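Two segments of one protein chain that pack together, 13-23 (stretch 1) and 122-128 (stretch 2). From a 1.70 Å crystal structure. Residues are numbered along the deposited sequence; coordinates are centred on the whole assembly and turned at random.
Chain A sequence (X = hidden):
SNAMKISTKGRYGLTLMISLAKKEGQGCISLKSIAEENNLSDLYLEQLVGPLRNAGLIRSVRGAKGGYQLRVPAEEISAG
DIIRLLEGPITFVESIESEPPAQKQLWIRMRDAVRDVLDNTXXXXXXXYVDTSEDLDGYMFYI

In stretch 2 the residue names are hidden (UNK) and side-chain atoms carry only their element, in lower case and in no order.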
ATOM      1  N   GLY A  13     -11.113   0.355  13.327  1.00 21.33           N
ATOM      2  CA  GLY A  13     -12.462   0.772  12.981  1.00 21.10           C
ATOM      3  C   GLY A  13     -13.188  -0.279  12.162  1.00 22.06           C
ATOM      4  O   GLY A  13     -14.370  -0.558  12.388  1.00 20.21           O
ATOM      5  N   LEU A  14     -12.467  -0.864  11.201  1.00 19.11           N
ATOM      6  CA  LEU A  14     -13.000  -1.908  10.353  1.00 20.35           C
ATOM      7  C   LEU A  14     -13.375  -3.118  11.192  1.00 21.72           C
ATOM      8  O   LEU A  14     -14.446  -3.693  11.008  1.00 19.37           O
ATOM      9  CB  LEU A  14     -11.975  -2.312   9.296  1.00 22.36           C
ATOM     10  CG  LEU A  14     -12.389  -2.332   7.826  1.00 31.40           C
ATOM     11  CD1 LEU A  14     -11.448  -3.251   7.048  1.00 21.88           C
ATOM     12  CD2 LEU A  14     -13.855  -2.717   7.614  1.00 24.62           C
ATOM     13  N   THR A  15     -12.494  -3.493  12.115  1.00 21.62           N
ATOM     14  CA  THR A  15     -12.787  -4.594  13.035  1.00 21.12           C
ATOM     15  C   THR A  15     -14.049  -4.356  13.865  1.00 23.24           C
ATOM     16  O   THR A  15     -14.870  -5.257  14.020  1.00 25.67           O
ATOM     17  CB  THR A  15     -11.585  -4.914  13.961  1.00 23.76           C
ATOM     18  OG1 THR A  15     -10.442  -5.250  13.161  1.00 26.04           O
ATOM     19  CG2 THR A  15     -11.925  -6.105  14.859  1.00 24.00           C
ATOM     20  N   LEU A  16     -14.198  -3.147  14.398  1.00 20.88           N
ATOM     21  CA  LEU A  16     -15.405  -2.740  15.117  1.00 23.10           C
ATOM     22  C   LEU A  16     -16.643  -2.981  14.241  1.00 21.28           C
ATOM     23  O   LEU A  16     -17.623  -3.604  14.658  1.00 21.21           O
ATOM     24  CB  LEU A  16     -15.290  -1.251  15.498  1.00 22.81           C
ATOM     25  CG  LEU A  16     -16.215  -0.568  16.511  1.00 37.77           C
ATOM     26  CD1 LEU A  16     -16.585   0.836  16.039  1.00 29.62           C
ATOM     27  CD2 LEU A  16     -17.457  -1.369  16.821  1.00 31.73           C
ATOM     28  N   MET A  17     -16.578  -2.502  13.009  1.00 19.29           N
ATOM     29  CA  MET A  17     -17.720  -2.565  12.110  1.00 18.38           C
ATOM     30  C   MET A  17     -18.084  -4.001  11.717  1.00 18.67           C
ATOM     31  O   MET A  17     -19.258  -4.334  11.583  1.00 22.13           O
ATOM     32  CB  MET A  17     -17.470  -1.683  10.888  1.00 19.83           C
ATOM     33  CG  MET A  17     -17.357  -0.206  11.237  1.00 18.12           C
ATOM     34  SD  MET A  17     -18.930   0.458  11.819  1.00 20.24           S
ATOM     35  CE  MET A  17     -19.895   0.383  10.317  1.00 22.90           C
ATOM     36  N   ILE A  18     -17.081  -4.853  11.546  1.00 20.38           N
ATOM     37  CA  ILE A  18     -17.339  -6.252  11.225  1.00 21.12           C
ATOM     38  C   ILE A  18     -18.063  -6.925  12.386  1.00 23.33           C
ATOM     39  O   ILE A  18     -19.012  -7.679  12.184  1.00 26.77           O
ATOM     40  CB  ILE A  18     -16.031  -7.000  10.866  1.00 22.66           C
ATOM     41  CG1 ILE A  18     -15.458  -6.446   9.561  1.00 21.19           C
ATOM     42  CG2 ILE A  18     -16.290  -8.481  10.732  1.00 26.62           C
ATOM     43  CD1 ILE A  18     -14.002  -6.827   9.306  1.00 23.22           C
ATOM     44  N   SER A  19     -17.626  -6.625  13.603  1.00 23.39           N
ATOM     45  CA  SER A  19     -18.281  -7.134  14.808  1.00 27.46           C
ATOM     46  C   SER A  19     -19.752  -6.734  14.844  1.00 26.50           C
ATOM     47  O   SER A  19     -20.639  -7.552  15.090  1.00 26.37           O
ATOM     48  CB  SER A  19     -17.582  -6.605  16.059  1.00 27.06           C
ATOM     49  OG  SER A  19     -16.483  -7.430  16.391  1.00 36.07           O
ATOM     50  N   LEU A  20     -20.012  -5.461  14.595  1.00 24.62           N
ATOM     51  CA  LEU A  20     -21.380  -4.979  14.611  1.00 22.71           C
ATOM     52  C   LEU A  20     -22.190  -5.580  13.464  1.00 26.28           C
ATOM     53  O   LEU A  20     -23.383  -5.864  13.617  1.00 26.95           O
ATOM     54  CB  LEU A  20     -21.423  -3.445  14.554  1.00 22.39           C
ATOM     55  CG  LEU A  20     -20.884  -2.676  15.760  1.00 20.43           C
ATOM     56  CD1 LEU A  20     -20.936  -1.185  15.460  1.00 24.81           C
ATOM     57  CD2 LEU A  20     -21.731  -2.969  17.000  1.00 25.10           C
ATOM     58  N   ALA A  21     -21.545  -5.777  12.320  1.00 22.78           N
ATOM     59  CA  ALA A  21     -22.214  -6.335  11.155  1.00 23.22           C
ATOM     60  C   ALA A  21     -22.619  -7.774  11.437  1.00 29.85           C
ATOM     61  O   ALA A  21     -23.664  -8.242  10.985  1.00 32.94           O
ATOM     62  CB  ALA A  21     -21.322  -6.243   9.910  1.00 23.06           C
ATOM     63  N   LYS A  22     -21.803  -8.469  12.214  1.00 30.36           N
ATOM     64  CA  LYS A  22     -22.089  -9.863  12.531  1.00 32.45           C
ATOM     65  C   LYS A  22     -23.274  -9.990  13.473  1.00 39.62           C
ATOM     66  O   LYS A  22     -23.737 -11.093  13.760  1.00 43.34           O
ATOM     67  CB  LYS A  22     -20.852 -10.542  13.112  1.00 36.34           C
ATOM     68  CG  LYS A  22     -19.866 -10.944  12.056  1.00 35.06           C
ATOM     69  CD  LYS A  22     -18.644 -11.582  12.675  1.00 37.50           C
ATOM     70  CE  LYS A  22     -17.631 -11.947  11.616  1.00 37.55           C
ATOM     71  NZ  LYS A  22     -18.037 -13.154  10.835  1.00 42.89           N
ATOM     72  N   LYS A  23     -23.768  -8.852  13.943  1.00 37.52           N
ATOM     73  CA  LYS A  23     -24.891  -8.830  14.864  1.00 41.96           C
ATOM     74  C   LYS A  23     -26.065  -8.013  14.330  1.00 43.81           C
ATOM     75  O   LYS A  23     -27.058  -7.832  15.031  1.00 47.87           O
ATOM     76  CB  LYS A  23     -24.447  -8.267  16.215  1.00 41.94           C
ATOM     77  CG  LYS A  23     -23.514  -9.189  16.989  1.00 44.40           C
ATOM     78  CD  LYS A  23     -24.290 -10.162  17.879  1.00 48.70           C
ATOM     79  CE  LYS A  23     -25.099  -9.419  18.939  1.00 49.95           C
ATOM     80  NZ  LYS A  23     -25.676 -10.316  19.989  1.00 53.30           N
ATOM     81  N   UNK A 122     -17.858  -5.009   0.441  1.00 26.78           N
ATOM     82  CA  UNK A 122     -18.841  -4.513   1.404  1.00 22.49           C
ATOM     83  C   UNK A 122     -18.595  -5.087   2.789  1.00 22.69           C
ATOM     84  O   UNK A 122     -17.947  -6.118   2.954  1.00 23.10           O
ATOM     85  c   UNK A 122     -20.314  -4.803   0.998  1.00 24.00           C
ATOM     86  o   UNK A 122     -20.587  -6.205   1.109  1.00 27.24           O
ATOM     87  c   UNK A 122     -20.603  -4.322  -0.422  1.00 26.94           C
ATOM     88  N   UNK A 123     -19.139  -4.417   3.793  1.00 21.35           N
ATOM     89  CA  UNK A 123     -19.082  -4.919   5.147  1.00 19.96           C
ATOM     90  C   UNK A 123     -19.854  -6.222   5.287  1.00 20.74           C
ATOM     91  O   UNK A 123     -19.485  -7.076   6.083  1.00 23.32           O
ATOM     92  c   UNK A 123     -19.658  -3.871   6.107  1.00 21.56           C
ATOM     93  c   UNK A 123     -18.121  -4.336   8.054  1.00 22.09           C
ATOM     94  c   UNK A 123     -20.222  -3.017   8.379  1.00 23.75           C
ATOM     95  c   UNK A 123     -19.568  -4.162   7.602  1.00 21.19           C
ATOM     96  N   UNK A 124     -20.960  -6.359   4.555  1.00 21.15           N
ATOM     97  CA  UNK A 124     -21.728  -7.597   4.605  1.00 23.52           C
ATOM     98  C   UNK A 124     -20.843  -8.745   4.141  1.00 25.35           C
ATOM     99  O   UNK A 124     -20.817  -9.817   4.743  1.00 25.63           O
ATOM    100  n   UNK A 124     -24.690  -9.943   7.260  1.00 42.10           N
ATOM    101  c   UNK A 124     -23.837  -8.769   3.683  1.00 30.94           C
ATOM    102  c   UNK A 124     -24.664  -8.956   4.945  1.00 36.41           C
ATOM    103  c   UNK A 124     -23.856  -9.591   6.069  1.00 39.99           C
ATOM    104  c   UNK A 124     -22.976  -7.500   3.718  1.00 26.61           C
ATOM    105  N   UNK A 125     -20.117  -8.495   3.062  1.00 26.20           N
ATOM    106  CA  UNK A 125     -19.183  -9.454   2.495  1.00 29.35           C
ATOM    107  C   UNK A 125     -18.148  -9.855   3.550  1.00 28.81           C
ATOM    108  O   UNK A 125     -17.888 -11.042   3.762  1.00 29.90           O
ATOM    109  c   UNK A 125     -18.282 -11.170  -1.674  1.00 43.87           C
ATOM    110  c   UNK A 125     -18.522  -8.812   1.280  1.00 27.73           C
ATOM    111  c   UNK A 125     -16.128 -11.022  -0.641  1.00 42.83           C
ATOM    112  c   UNK A 125     -17.975  -9.775   0.266  1.00 39.29           C
ATOM    113  c   UNK A 125     -16.951 -11.532  -1.618  1.00 42.21           C
ATOM    114  o   UNK A 125     -16.436 -12.404  -2.545  1.00 44.68           O
ATOM    115  c   UNK A 125     -16.644 -10.148   0.294  1.00 37.97           C
ATOM    116  c   UNK A 125     -18.785 -10.299  -0.736  1.00 39.44           C
ATOM    117  N   UNK A 126     -17.575  -8.872   4.239  1.00 21.62           N
ATOM    118  CA  UNK A 126     -16.615  -9.172   5.301  1.00 22.98           C
ATOM    119  C   UNK A 126     -17.243  -9.993   6.434  1.00 28.42           C
ATOM    120  O   UNK A 126     -16.597 -10.842   7.050  1.00 27.58           O
ATOM    121  c   UNK A 126     -13.820  -7.999   4.594  1.00 22.74           C
ATOM    122  c   UNK A 126     -15.994  -7.888   5.855  1.00 22.08           C
ATOM    123  c   UNK A 126     -14.698  -5.767   5.364  1.00 23.95           C
ATOM    124  c   UNK A 126     -15.080  -7.152   4.874  1.00 21.15           C
ATOM    125  N   UNK A 127     -18.511  -9.735   6.719  1.00 23.05           N
ATOM    126  CA  UNK A 127     -19.172 -10.415   7.815  1.00 24.70           C
ATOM    127  C   UNK A 127     -19.502 -11.870   7.496  1.00 27.67           C
ATOM    128  O   UNK A 127     -19.652 -12.684   8.407  1.00 35.88           O
ATOM    129  c   UNK A 127     -20.435  -9.661   8.203  1.00 25.25           C
ATOM    130  N   UNK A 128     -19.616 -12.189   6.214  1.00 25.66           N
ATOM    131  CA  UNK A 128     -20.096 -13.510   5.799  1.00 31.17           C
ATOM    132  C   UNK A 128     -18.998 -14.414   5.256  1.00 28.20           C
ATOM    133  O   UNK A 128     -19.272 -15.498   4.747  1.00 30.74           O
ATOM    134  c   UNK A 128     -22.490 -12.795   5.403  1.00 33.62           C
ATOM    135  c   UNK A 128     -23.628 -12.604   4.422  1.00 43.22           C
ATOM    136  o   UNK A 128     -23.376 -12.612   3.201  1.00 46.10           O
ATOM    137  c   UNK A 128     -21.217 -13.370   4.775  1.00 33.37           C
ATOM    138  o   UNK A 128     -24.778 -12.430   4.883  1.00 47.81           O
TER

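Position 122 carries three side-chain atoms, one carbon bonded to one oxygen and one further carbon, and touches nothing on stretch 1. A beta-branched side chain with a hydroxyl is threonine. Thr 122 sits at the N-cap of the short helix that follows, its OG1 accepting a hydrogen bond from the backbone N of position 125 at 3.0 Å.

At position 123 there are four carbons, forked at the second, and they lie against three residues of stretch 1: Met 17, Ile 18 and Ala 21. The fork beyond CB identifies leucine. CD2 of Leu 123 lies 3.9 Å from CE of Met 17, CD1 lies 3.7 Å from CG1 of Ile 18, and CG lies 3.6 Å from CB of Ala 21, so the side chain spreads over one flank of the long helix.

Position 124 has four carbons in a row ending in nitrogen, the unbranched chain of lysine. Its CA-to-CB bond points away from stretch 1, but the chain bends back until NZ of Lys 124 is 4.2 Å from O of Ala 21, too far for a hydrogen bond.

Position 125 shows one carbon followed by a six-carbon ring bearing one oxygen, and makes no contact with stretch 1. The phenol ring is that of tyrosine.

Position 126 again has four carbons forked at the second; its CA-to-CB bond points toward stretch 1, and the side chain meets Leu 14 and Ile 18. It is leucine. CD1 of Leu 126 is 3.9 Å from CD2 of Leu 14, and its CB is 4.0 Å from CG1 of Ile 18.

Position 127 has a single side-chain carbon, CB, 3.9 Å from CB of Ala 21, and is therefore alanine. Its backbone O accepts a hydrogen bond from NZ of Lys 22 at 3.0 Å.

Position 128 has three carbons, the third carrying two oxygens; its CA-to-CB bond points away from stretch 1, and it makes no contact there. This carboxylate at the end of a three-carbon chain is glutamate; OE1 of Glu 128 forms a salt bridge with NZ of Lys 124 at 3.4 Å.

The two helices cross at -75°, with their axes 8.9 Å apart at closest approach. Ala 21 and Ala 127 meet through their small methyl groups, while Leu 123 and Leu 126 supply larger apolar surfaces against the long helix. Lys 22 adds the single hydrogen bond across the contact, which otherwise rests on apolar packing.

Stretch 2 (122-128) TLKYLAE
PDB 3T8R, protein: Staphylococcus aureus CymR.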